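Xylulokinase (Brucella ovis, PDB 5VM1) probably phosphorylates D-xylulose at the expense of ATP, giving D-xylulose 5-phosphate and ADP, as a sugar kinase of the FGGY family. Local coordinates at residues D14-A22 with A34-S42; L269-K279 with N385-I396. One frame throughout, in Å; residues are numbered along the deposited sequence.

Interaction 1 of 2, residues D14-A22 with A34-S42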
ATOM      1  N   ASP A  14      -5.566 -11.037  -5.113  1.00 37.46           N
ATOM      2  CA  ASP A  14      -5.414  -9.848  -4.278  1.00 37.37           C
ATOM      3  C   ASP A  14      -6.549  -9.823  -3.268  1.00 33.83           C
ATOM      4  O   ASP A  14      -7.713  -9.617  -3.626  1.00 49.38           O
ATOM      5  CB  ASP A  14      -5.401  -8.555  -5.098  1.00 42.81           C
ATOM      6  CG  ASP A  14      -5.029  -7.329  -4.249  1.00 49.62           C
ATOM      7  OD1 ASP A  14      -4.368  -7.508  -3.199  1.00 54.02           O
ATOM      8  OD2 ASP A  14      -5.408  -6.198  -4.608  1.00 49.79           O
ATOM      9  N   LEU A  15      -6.203 -10.004  -2.008  1.00 23.25           N
ATOM     10  CA  LEU A  15      -7.162  -9.893  -0.914  1.00 29.75           C
ATOM     11  C   LEU A  15      -7.113  -8.436  -0.417  1.00 37.17           C
ATOM     12  O   LEU A  15      -6.249  -8.038   0.377  1.00 27.46           O
ATOM     13  CB  LEU A  15      -6.836 -10.943   0.144  1.00 26.16           C
ATOM     14  CG  LEU A  15      -7.390 -10.873   1.558  1.00 35.19           C
ATOM     15  CD1 LEU A  15      -8.857 -10.641   1.456  1.00 36.37           C
ATOM     16  CD2 LEU A  15      -7.056 -12.182   2.318  1.00 32.08           C
ATOM     17  N   GLY A  16      -8.004  -7.607  -0.936  1.00 36.27           N
ATOM     18  CA  GLY A  16      -8.054  -6.229  -0.505  1.00 34.08           C
ATOM     19  C   GLY A  16      -9.033  -6.055   0.634  1.00 46.76           C
ATOM     20  O   GLY A  16      -9.702  -6.985   1.088  1.00 39.19           O
ATOM     21  N   THR A  17      -9.142  -4.820   1.091  1.00 50.06           N
ATOM     22  CA  THR A  17     -10.071  -4.597   2.179  1.00 45.93           C
ATOM     23  C   THR A  17     -11.513  -4.611   1.664  1.00 51.20           C
ATOM     24  O   THR A  17     -12.409  -5.118   2.349  1.00 53.07           O
ATOM     25  CB  THR A  17      -9.661  -3.329   2.934  1.00 43.65           C
ATOM     26  OG1 THR A  17     -10.813  -2.672   3.457  1.00 47.46           O
ATOM     27  CG2 THR A  17      -8.843  -2.392   2.055  1.00 48.21           C
ATOM     28  N   SER A  18     -11.744  -4.142   0.439  1.00 48.06           N
ATOM     29  CA  SER A  18     -13.074  -4.101  -0.158  1.00 38.90           C
ATOM     30  C   SER A  18     -13.412  -5.352  -0.970  1.00 46.24           C
ATOM     31  O   SER A  18     -14.575  -5.523  -1.365  1.00 40.93           O
ATOM     32  CB  SER A  18     -13.193  -2.873  -1.063  1.00 45.52           C
ATOM     33  OG  SER A  18     -12.452  -3.086  -2.262  1.00 51.79           O
ATOM     34  N   GLY A  19     -12.436  -6.206  -1.275  1.00 48.61           N
ATOM     35  CA  GLY A  19     -12.757  -7.425  -1.994  1.00 40.13           C
ATOM     36  C   GLY A  19     -11.539  -8.264  -2.328  1.00 45.17           C
ATOM     37  O   GLY A  19     -10.392  -7.920  -2.020  1.00 47.54           O
ATOM     38  N   VAL A  20     -11.819  -9.398  -2.955  1.00 44.51           N
ATOM     39  CA  VAL A  20     -10.812 -10.337  -3.424  1.00 30.95           C
ATOM     40  C   VAL A  20     -10.846 -10.288  -4.945  1.00 42.19           C
ATOM     41  O   VAL A  20     -11.899 -10.522  -5.550  1.00 38.75           O
ATOM     42  CB  VAL A  20     -11.083 -11.755  -2.906  1.00 37.43           C
ATOM     43  CG1 VAL A  20     -10.153 -12.777  -3.587  1.00 32.92           C
ATOM     44  CG2 VAL A  20     -10.968 -11.801  -1.380  1.00 38.40           C
ATOM     45  N   LYS A  21      -9.707  -9.963  -5.556  1.00 39.99           N
ATOM     46  CA  LYS A  21      -9.559  -9.902  -7.001  1.00 33.69           C
ATOM     47  C   LYS A  21      -8.769 -11.121  -7.444  1.00 46.03           C
ATOM     48  O   LYS A  21      -7.822 -11.524  -6.768  1.00 49.93           O
ATOM     49  CB  LYS A  21      -8.840  -8.621  -7.438  1.00 30.34           C
ATOM     50  CG  LYS A  21      -9.313  -8.061  -8.790  1.00 47.31           C
ATOM     51  CD  LYS A  21      -8.190  -7.920  -9.802  1.00 53.27           C
ATOM     52  CE  LYS A  21      -8.723  -7.687 -11.214  1.00 64.71           C
ATOM     53  NZ  LYS A  21      -8.668  -6.264 -11.683  1.00 62.79           N
ATOM     54  N   ALA A  22      -9.221 -11.766  -8.518  1.00 46.91           N
ATOM     55  CA  ALA A  22      -8.541 -12.922  -9.087  1.00 37.49           C
ATOM     56  C   ALA A  22      -8.162 -12.591 -10.518  1.00 45.44           C
ATOM     57  O   ALA A  22      -9.027 -12.245 -11.322  1.00 61.83           O
ATOM     58  CB  ALA A  22      -9.423 -14.162  -9.039  1.00 36.06           C
ATOM     59  N   ALA A  34     -10.545 -12.085 -15.265  1.00 50.06           N
ATOM     60  CA  ALA A  34     -10.486 -11.576 -13.905  1.00 46.51           C
ATOM     61  C   ALA A  34     -11.863 -11.687 -13.282  1.00 48.80           C
ATOM     62  O   ALA A  34     -12.876 -11.606 -13.975  1.00 46.86           O
ATOM     63  CB  ALA A  34     -10.025 -10.121 -13.862  1.00 47.61           C
ATOM     64  N   ALA A  35     -11.900 -11.858 -11.965  1.00 49.75           N
ATOM     65  CA  ALA A  35     -13.175 -11.947 -11.267  1.00 56.58           C
ATOM     66  C   ALA A  35     -13.017 -11.310  -9.897  1.00 65.36           C
ATOM     67  O   ALA A  35     -11.910 -11.189  -9.371  1.00 58.85           O
ATOM     68  CB  ALA A  35     -13.679 -13.388 -11.147  1.00 57.40           C
ATOM     69  N   HIS A  36     -14.149 -10.908  -9.324  1.00 78.45           N
ATOM     70  CA  HIS A  36     -14.189 -10.187  -8.061  1.00 74.50           C
ATOM     71  C   HIS A  36     -15.141 -10.884  -7.100  1.00 75.74           C
ATOM     72  O   HIS A  36     -16.212 -11.354  -7.498  1.00 88.95           O
ATOM     73  CB  HIS A  36     -14.645  -8.735  -8.280  1.00 76.84           C
ATOM     74  CG  HIS A  36     -14.310  -7.819  -7.149  1.00 77.50           C
ATOM     75  ND1 HIS A  36     -15.237  -7.427  -6.206  1.00 78.80           N
ATOM     76  CD2 HIS A  36     -13.145  -7.219  -6.806  1.00 74.40           C
ATOM     77  CE1 HIS A  36     -14.657  -6.625  -5.329  1.00 75.15           C
ATOM     78  NE2 HIS A  36     -13.387  -6.485  -5.669  1.00 73.63           N
ATOM     79  N   GLY A  37     -14.773 -10.881  -5.824  1.00 66.86           N
ATOM     80  CA  GLY A  37     -15.641 -11.333  -4.759  1.00 57.00           C
ATOM     81  C   GLY A  37     -15.715 -10.250  -3.710  1.00 58.03           C
ATOM     82  O   GLY A  37     -14.675  -9.778  -3.249  1.00 66.48           O
ATOM     83  N   GLU A  38     -16.924  -9.817  -3.358  1.00 52.38           N
ATOM     84  CA  GLU A  38     -17.098  -8.663  -2.487  1.00 53.61           C
ATOM     85  C   GLU A  38     -16.793  -8.988  -1.030  1.00 53.91           C
ATOM     86  O   GLU A  38     -16.920 -10.129  -0.577  1.00 52.89           O
ATOM     87  CB  GLU A  38     -18.517  -8.129  -2.567  1.00 57.66           C
ATOM     88  CG  GLU A  38     -18.841  -7.460  -3.862  1.00 74.75           C
ATOM     89  CD  GLU A  38     -20.141  -6.711  -3.766  1.00 99.47           C
ATOM     90  OE1 GLU A  38     -20.285  -5.691  -4.466  1.00111.79           O
ATOM     91  OE2 GLU A  38     -21.015  -7.131  -2.974  1.00104.78           O
ATOM     92  N   LEU A  39     -16.350  -7.963  -0.306  1.00 50.71           N
ATOM     93  CA  LEU A  39     -16.064  -8.059   1.116  1.00 44.42           C
ATOM     94  C   LEU A  39     -16.694  -6.877   1.830  1.00 46.45           C
ATOM     95  O   LEU A  39     -16.750  -5.765   1.298  1.00 46.90           O
ATOM     96  CB  LEU A  39     -14.568  -8.057   1.403  1.00 39.33           C
ATOM     97  CG  LEU A  39     -13.837  -9.371   1.242  1.00 43.13           C
ATOM     98  CD1 LEU A  39     -12.337  -9.125   1.391  1.00 30.74           C
ATOM     99  CD2 LEU A  39     -14.389 -10.389   2.234  1.00 43.42           C
ATOM    100  N   ASP A  40     -17.115  -7.120   3.060  1.00 47.25           N
ATOM    101  CA  ASP A  40     -17.676  -6.097   3.919  1.00 45.65           C
ATOM    102  C   ASP A  40     -16.678  -5.818   5.025  1.00 50.85           C
ATOM    103  O   ASP A  40     -15.754  -6.602   5.259  1.00 42.82           O
ATOM    104  CB  ASP A  40     -19.013  -6.538   4.513  1.00 49.56           C
ATOM    105  CG  ASP A  40     -20.165  -6.038   3.729  1.00 67.53           C
ATOM    106  OD1 ASP A  40     -19.994  -4.979   3.101  1.00 78.19           O
ATOM    107  OD2 ASP A  40     -21.233  -6.690   3.739  1.00 76.88           O
ATOM    108  N   VAL A  41     -16.856  -4.679   5.688  1.00 48.34           N
ATOM    109  CA  VAL A  41     -16.031  -4.295   6.823  1.00 39.81           C
ATOM    110  C   VAL A  41     -16.959  -4.102   8.012  1.00 38.74           C
ATOM    111  O   VAL A  41     -18.037  -3.514   7.872  1.00 42.61           O
ATOM    112  CB  VAL A  41     -15.220  -3.023   6.512  1.00 41.13           C
ATOM    113  CG1 VAL A  41     -14.490  -2.511   7.742  1.00 32.28           C
ATOM    114  CG2 VAL A  41     -14.251  -3.291   5.371  1.00 44.06           C
ATOM    115  N   SER A  42     -16.582  -4.644   9.164  1.00 45.05           N
ATOM    116  CA  SER A  42     -17.388  -4.474  10.366  1.00 37.33           C
ATOM    117  C   SER A  42     -16.703  -3.454  11.271  1.00 48.76           C
ATOM    118  O   SER A  42     -15.490  -3.508  11.472  1.00 60.00           O
ATOM    119  CB  SER A  42     -17.603  -5.814  11.063  1.00 37.53           C
ATOM    120  OG  SER A  42     -17.473  -5.689  12.460  1.00 55.36           O
TER
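Val20 and Gly37 face each other as a hydrogen-bonded pair, Val20 N to Gly37 O and Gly37 N to Val20 O both at 2.9 Å, where strands 19-22 and 34-38 run antiparallel, 166° between their N-to-C directions. Ala22 and Ala35, two residues along each strand past the non-hydrogen-bonded pair Lys21-His36, form the same reciprocal pair of hydrogen bonds. At the other end, past the non-hydrogen-bonded pair Gly19-Glu38, Leu39 N reaches Ser18 O at 3.2 Å, well above the carbonyl plane. Leu39 carries the apolar part: CG lies beside its own backbone N (chi1 -81°), which sends CD1 in against Leu15 CD1 at 3.8 Å, the two side chains crossing at about a right angle, while Val20 CG2 touches the same methyl at 4.1 Å. Trp56 of helix 53-70 packs on both leucines. On the other face the His36 imidazole lies beside Gly19, NE2 3.8 Å from Gly19 CA, and Lys21 CE rests on Ala34 CB; the lysine ammonium forms a salt bridge with Asp430. Asp14, predicted to be important for activity, lies near the end of strand 9-15. Strands 9-15 and 19-26 with their glycine-containing turn match the first hairpin of the actin-like ATPase fold, whose turn commonly approaches the nucleotide phosphates; strand 31-38 extends that sheet.

Interaction 2 of 2, residues L269-K279 with N385-I396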
ATOM      1  N   LEU A 269       3.798   7.704  -2.097  1.00 34.12           N
ATOM      2  CA  LEU A 269       5.002   7.812  -2.908  1.00 37.26           C
ATOM      3  C   LEU A 269       5.833   6.575  -2.582  1.00 39.54           C
ATOM      4  O   LEU A 269       6.283   6.419  -1.446  1.00 34.24           O
ATOM      5  CB  LEU A 269       5.748   9.100  -2.570  1.00 32.73           C
ATOM      6  CG  LEU A 269       6.989   9.462  -3.368  1.00 31.38           C
ATOM      7  CD1 LEU A 269       6.596   9.762  -4.818  1.00 32.10           C
ATOM      8  CD2 LEU A 269       7.681  10.648  -2.750  1.00 27.05           C
ATOM      9  N   PHE A 270       5.986   5.675  -3.555  1.00 40.58           N
ATOM     10  CA  PHE A 270       6.645   4.384  -3.371  1.00 25.89           C
ATOM     11  C   PHE A 270       7.935   4.392  -4.156  1.00 32.70           C
ATOM     12  O   PHE A 270       7.916   4.567  -5.376  1.00 43.52           O
ATOM     13  CB  PHE A 270       5.779   3.227  -3.847  1.00 25.04           C
ATOM     14  CG  PHE A 270       6.374   1.841  -3.578  1.00 31.87           C
ATOM     15  CD1 PHE A 270       7.473   1.375  -4.287  1.00 26.15           C
ATOM     16  CD2 PHE A 270       5.786   0.986  -2.633  1.00 36.76           C
ATOM     17  CE1 PHE A 270       7.988   0.115  -4.048  1.00 31.70           C
ATOM     18  CE2 PHE A 270       6.294  -0.278  -2.384  1.00 25.58           C
ATOM     19  CZ  PHE A 270       7.391  -0.716  -3.105  1.00 33.20           C
ATOM     20  N   ALA A 271       9.040   4.157  -3.465  1.00 30.70           N
ATOM     21  CA  ALA A 271      10.348   4.112  -4.084  1.00 27.28           C
ATOM     22  C   ALA A 271      11.018   2.789  -3.747  1.00 36.10           C
ATOM     23  O   ALA A 271      11.105   2.412  -2.570  1.00 33.39           O
ATOM     24  CB  ALA A 271      11.198   5.292  -3.596  1.00 27.71           C
ATOM     25  N   ALA A 272      11.510   2.096  -4.772  1.00 32.30           N
ATOM     26  CA  ALA A 272      12.268   0.876  -4.551  1.00 34.62           C
ATOM     27  C   ALA A 272      13.716   1.209  -4.198  1.00 39.67           C
ATOM     28  O   ALA A 272      14.293   2.156  -4.747  1.00 45.21           O
ATOM     29  CB  ALA A 272      12.199  -0.012  -5.785  1.00 30.00           C
ATOM     30  N   ASN A 273      14.295   0.432  -3.256  1.00 41.06           N
ATOM     31  CA  ASN A 273      15.657   0.632  -2.747  1.00 41.84           C
ATOM     32  C   ASN A 273      16.555  -0.600  -2.907  1.00 37.75           C
ATOM     33  O   ASN A 273      16.117  -1.743  -2.716  1.00 35.38           O
ATOM     34  CB  ASN A 273      15.689   1.000  -1.251  1.00 47.30           C
ATOM     35  CG  ASN A 273      14.869   2.231  -0.902  1.00 48.46           C
ATOM     36  OD1 ASN A 273      14.347   2.330   0.204  1.00 45.38           O
ATOM     37  ND2 ASN A 273      14.755   3.169  -1.834  1.00 51.61           N
ATOM     38  N   GLY A 274      17.840  -0.355  -3.165  1.00 34.80           N
ATOM     39  CA  GLY A 274      18.854  -1.396  -3.184  1.00 36.27           C
ATOM     40  C   GLY A 274      19.383  -1.806  -1.824  1.00 48.00           C
ATOM     41  O   GLY A 274      20.135  -2.783  -1.725  1.00 58.81           O
ATOM     42  N   ALA A 275      19.007  -1.071  -0.777  1.00 37.20           N
ATOM     43  CA  ALA A 275      19.374  -1.392   0.592  1.00 46.93           C
ATOM     44  C   ALA A 275      18.254  -0.957   1.529  1.00 46.49           C
ATOM     45  O   ALA A 275      17.263  -0.349   1.113  1.00 41.63           O
ATOM     46  CB  ALA A 275      20.694  -0.720   0.987  1.00 55.57           C
ATOM     47  N   TYR A 276      18.397  -1.342   2.798  1.00 42.04           N
ATOM     48  CA  TYR A 276      17.483  -0.908   3.845  1.00 34.34           C
ATOM     49  C   TYR A 276      17.839   0.515   4.255  1.00 47.31           C
ATOM     50  O   TYR A 276      18.936   0.769   4.763  1.00 55.62           O
ATOM     51  CB  TYR A 276      17.547  -1.874   5.019  1.00 38.66           C
ATOM     52  CG  TYR A 276      16.902  -1.391   6.296  1.00 40.85           C
ATOM     53  CD1 TYR A 276      15.529  -1.136   6.383  1.00 40.68           C
ATOM     54  CD2 TYR A 276      17.678  -1.215   7.434  1.00 36.34           C
ATOM     55  CE1 TYR A 276      14.964  -0.721   7.592  1.00 43.68           C
ATOM     56  CE2 TYR A 276      17.145  -0.798   8.599  1.00 36.40           C
ATOM     57  CZ  TYR A 276      15.806  -0.554   8.692  1.00 43.79           C
ATOM     58  OH  TYR A 276      15.362  -0.136   9.917  1.00 51.55           O
ATOM     59  N   GLN A 277      16.908   1.442   4.049  1.00 49.49           N
ATOM     60  CA  GLN A 277      17.172   2.875   4.161  1.00 47.37           C
ATOM     61  C   GLN A 277      16.101   3.535   5.025  1.00 44.63           C
ATOM     62  O   GLN A 277      15.264   4.302   4.535  1.00 42.40           O
ATOM     63  CB  GLN A 277      17.227   3.492   2.765  1.00 33.69           C
ATOM     64  CG  GLN A 277      18.130   2.732   1.838  1.00 34.74           C
ATOM     65  CD  GLN A 277      18.163   3.310   0.454  1.00 47.72           C
ATOM     66  OE1 GLN A 277      18.441   2.605  -0.519  1.00 43.70           O
ATOM     67  NE2 GLN A 277      17.887   4.599   0.349  1.00 52.21           N
ATOM     68  N   PRO A 278      16.132   3.301   6.330  1.00 42.37           N
ATOM     69  CA  PRO A 278      15.092   3.859   7.188  1.00 36.25           C
ATOM     70  C   PRO A 278      15.273   5.348   7.436  1.00 43.73           C
ATOM     71  O   PRO A 278      16.381   5.889   7.434  1.00 47.63           O
ATOM     72  CB  PRO A 278      15.266   3.073   8.491  1.00 33.82           C
ATOM     73  CG  PRO A 278      16.732   2.784   8.532  1.00 35.73           C
ATOM     74  CD  PRO A 278      17.107   2.503   7.097  1.00 44.60           C
ATOM     75  N   LYS A 279      14.164   5.993   7.708  1.00 43.02           N
ATOM     76  CA  LYS A 279      14.187   7.382   8.115  1.00 43.33           C
ATOM     77  C   LYS A 279      12.917   7.657   8.908  1.00 39.73           C
ATOM     78  O   LYS A 279      12.111   8.504   8.512  1.00 44.95           O
ATOM     79  CB  LYS A 279      14.279   8.309   6.899  1.00 45.51           C
ATOM     80  CG  LYS A 279      14.859   9.699   7.187  1.00 42.42           C
ATOM     81  CD  LYS A 279      16.255   9.563   7.685  1.00 46.12           C
ATOM     82  CE  LYS A 279      17.109  10.770   7.402  1.00 48.59           C
ATOM     83  NZ  LYS A 279      18.541  10.351   7.545  1.00 56.00           N
ATOM     84  N   ASN A 385       7.189  14.940   0.395  1.00 35.59           N
ATOM     85  CA  ASN A 385       7.519  13.527   0.524  1.00 40.29           C
ATOM     86  C   ASN A 385       8.804  13.179  -0.225  1.00 41.97           C
ATOM     87  O   ASN A 385       9.663  12.463   0.308  1.00 45.71           O
ATOM     88  CB  ASN A 385       6.343  12.678   0.057  1.00 29.14           C
ATOM     89  CG  ASN A 385       5.352  12.457   1.164  1.00 39.97           C
ATOM     90  OD1 ASN A 385       5.148  11.335   1.648  1.00 36.68           O
ATOM     91  ND2 ASN A 385       4.777  13.559   1.632  1.00 34.60           N
ATOM     92  N   LEU A 386       8.957  13.683  -1.456  1.00 38.22           N
ATOM     93  CA  LEU A 386      10.167  13.413  -2.228  1.00 35.35           C
ATOM     94  C   LEU A 386      11.404  13.924  -1.501  1.00 40.51           C
ATOM     95  O   LEU A 386      12.461  13.278  -1.528  1.00 40.62           O
ATOM     96  CB  LEU A 386      10.050  14.018  -3.630  1.00 28.62           C
ATOM     97  CG  LEU A 386      11.252  13.906  -4.586  1.00 38.20           C
ATOM     98  CD1 LEU A 386      10.800  13.774  -6.035  1.00 43.75           C
ATOM     99  CD2 LEU A 386      12.194  15.074  -4.471  1.00 31.09           C
ATOM    100  N   LEU A 387      11.292  15.083  -0.847  1.00 48.42           N
ATOM    101  CA  LEU A 387      12.418  15.620  -0.082  1.00 43.75           C
ATOM    102  C   LEU A 387      12.789  14.699   1.084  1.00 49.16           C
ATOM    103  O   LEU A 387      13.977  14.537   1.399  1.00 55.95           O
ATOM    104  CB  LEU A 387      12.107  17.042   0.402  1.00 33.23           C
ATOM    105  CG  LEU A 387      12.105  18.232  -0.586  1.00 38.23           C
ATOM    106  CD1 LEU A 387      11.929  19.567   0.129  1.00 44.49           C
ATOM    107  CD2 LEU A 387      13.303  18.293  -1.513  1.00 32.29           C
ATOM    108  N   ALA A 388      11.786  14.106   1.749  1.00 44.62           N
ATOM    109  CA  ALA A 388      12.049  13.166   2.843  1.00 36.94           C
ATOM    110  C   ALA A 388      12.775  11.919   2.348  1.00 39.88           C
ATOM    111  O   ALA A 388      13.723  11.447   2.988  1.00 38.34           O
ATOM    112  CB  ALA A 388      10.751  12.772   3.531  1.00 26.02           C
ATOM    113  N   LEU A 389      12.302  11.340   1.234  1.00 32.32           N
ATOM    114  CA  LEU A 389      12.973  10.190   0.631  1.00 32.82           C
ATOM    115  C   LEU A 389      14.409  10.511   0.249  1.00 45.60           C
ATOM    116  O   LEU A 389      15.311   9.678   0.420  1.00 46.84           O
ATOM    117  CB  LEU A 389      12.194   9.700  -0.588  1.00 34.75           C
ATOM    118  CG  LEU A 389      10.819   9.113  -0.305  1.00 34.22           C
ATOM    119  CD1 LEU A 389      10.412   8.257  -1.492  1.00 35.80           C
ATOM    120  CD2 LEU A 389      10.909   8.276   0.928  1.00 30.34           C
ATOM    121  N   GLN A 390      14.640  11.697  -0.311  1.00 50.29           N
ATOM    122  CA  GLN A 390      16.002  12.077  -0.638  1.00 46.02           C
ATOM    123  C   GLN A 390      16.872  12.190   0.605  1.00 44.56           C
ATOM    124  O   GLN A 390      18.047  11.820   0.567  1.00 43.94           O
ATOM    125  CB  GLN A 390      15.979  13.367  -1.442  1.00 62.40           C
ATOM    126  CG  GLN A 390      15.513  13.114  -2.863  1.00 91.43           C
ATOM    127  CD  GLN A 390      15.786  14.279  -3.787  1.00114.16           C
ATOM    128  OE1 GLN A 390      16.647  15.116  -3.505  1.00120.66           O
ATOM    129  NE2 GLN A 390      15.163  14.253  -4.969  1.00118.40           N
ATOM    130  N   SER A 391      16.310  12.615   1.737  1.00 45.35           N
ATOM    131  CA  SER A 391      17.141  12.636   2.930  1.00 40.73           C
ATOM    132  C   SER A 391      17.425  11.235   3.444  1.00 40.75           C
ATOM    133  O   SER A 391      18.197  11.078   4.390  1.00 46.61           O
ATOM    134  CB  SER A 391      16.484  13.456   4.040  1.00 34.81           C
ATOM    135  OG  SER A 391      15.400  12.732   4.599  1.00 37.93           O
ATOM    136  N   ALA A 392      16.793  10.218   2.873  1.00 42.11           N
ATOM    137  CA  ALA A 392      17.018   8.849   3.298  1.00 45.30           C
ATOM    138  C   ALA A 392      17.746   8.038   2.228  1.00 49.43           C
ATOM    139  O   ALA A 392      17.612   6.810   2.188  1.00 51.05           O
ATOM    140  CB  ALA A 392      15.698   8.198   3.715  1.00 36.34           C
ATOM    141  N   GLY A 393      18.512   8.716   1.362  1.00 47.98           N
ATOM    142  CA  GLY A 393      19.457   8.094   0.440  1.00 45.82           C
ATOM    143  C   GLY A 393      18.929   7.726  -0.932  1.00 46.19           C
ATOM    144  O   GLY A 393      19.627   7.027  -1.683  1.00 52.34           O
ATOM    145  N   THR A 394      17.759   8.226  -1.305  1.00 41.76           N
ATOM    146  CA  THR A 394      17.060   7.863  -2.528  1.00 49.79           C
ATOM    147  C   THR A 394      17.003   9.104  -3.404  1.00 58.00           C
ATOM    148  O   THR A 394      16.656  10.185  -2.921  1.00 70.32           O
ATOM    149  CB  THR A 394      15.639   7.323  -2.201  1.00 37.53           C
ATOM    150  OG1 THR A 394      15.726   5.963  -1.763  1.00 46.26           O
ATOM    151  CG2 THR A 394      14.681   7.425  -3.368  1.00 35.91           C
ATOM    152  N   GLU A 395      17.370   8.971  -4.669  1.00 53.76           N
ATOM    153  CA  GLU A 395      17.153  10.031  -5.651  1.00 52.30           C
ATOM    154  C   GLU A 395      16.121   9.517  -6.650  1.00 43.57           C
ATOM    155  O   GLU A 395      16.310   8.459  -7.254  1.00 43.25           O
ATOM    156  CB  GLU A 395      18.477  10.430  -6.315  1.00 51.66           C
ATOM    157  CG  GLU A 395      18.429  11.398  -7.504  1.00 48.66           C
ATOM    158  CD  GLU A 395      19.750  11.367  -8.270  1.00 60.29           C
ATOM    159  OE1 GLU A 395      20.758  11.858  -7.718  1.00 63.40           O
ATOM    160  OE2 GLU A 395      19.811  10.803  -9.391  1.00 60.75           O
ATOM    161  N   ILE A 396      14.989  10.202  -6.743  1.00 42.41           N
ATOM    162  CA  ILE A 396      13.913   9.798  -7.645  1.00 44.55           C
ATOM    163  C   ILE A 396      14.137  10.459  -9.008  1.00 54.91           C
ATOM    164  O   ILE A 396      14.072  11.686  -9.140  1.00 49.22           O
ATOM    165  CB  ILE A 396      12.544  10.154  -7.055  1.00 40.50           C
ATOM    166  CG1 ILE A 396      12.227   9.217  -5.887  1.00 42.07           C
ATOM    167  CG2 ILE A 396      11.453  10.077  -8.110  1.00 37.42           C
ATOM    168  CD1 ILE A 396      10.824   9.403  -5.300  1.00 43.51           C
TER
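Ala392 O accepts the side-chain amide of Gln277, NE2 to O 2.9 Å, on a lone pair in the carbonyl plane, and takes a second hydrogen bond from Gln297 on strand 295-301. The bond from Gln277 is fairly straight, 152° at the hydrogen, and the carbonyl oxygen lies close to the plane of the glutamine amide. Gln277 is extended beyond CG (chi2 179°), which carries its amide over to the turn Gln390-Gly393; a weak second bond runs from NE2 to Thr394 OG1, itself hydrogen-bonded to Gln297. Next to it, Lys279 lays CB against Ala392 CB at 3.5 Å, then bends at chi2 to bring its chain past Ser391, where NZ makes a weak bond to Ser391 O. Deeper in, Leu269 and Leu389 lie alongside with their side chains pointing opposite ways, CD2 of Leu269 3.8 Å from CD1 of Leu389 and also against Asn385 CB. The same Leu389 methyl meets Ala271 CB at 3.7 Å, and Ile396 CD1 borders Leu269 CD2 at 4.2 Å. The axes of segments 269-273 and 385-390 come within 9.8 Å, their N-to-C directions 26° apart, as a helix packs on the face of the central sheet in the C-terminal actin-like domain of FGGY kinases.

Both segments of interaction 1 precede those of interaction 2; the first contact lies in the N-terminal and the second in the C-terminal FGGY domain. Their centres are 31 Å apart on opposite sides of the chain's centre, and their nearest atoms stay about 13 Å from each other. Each belongs to its own mixed sheet: interaction 1 joins the outermost strand 31-38 to its hairpin partner 19-26, whereas interaction 2 lays the end of helix 367-390 and the turn after it on strand 267-273. Interaction 1 therefore belongs to the sheet that carries Asp14, with Thr17 near Asp243, the predicted proton acceptor, while interaction 2, away from the predicted catalytic and substrate-binding residues, helps build the second domain; in this superfamily ATP commonly binds between the two.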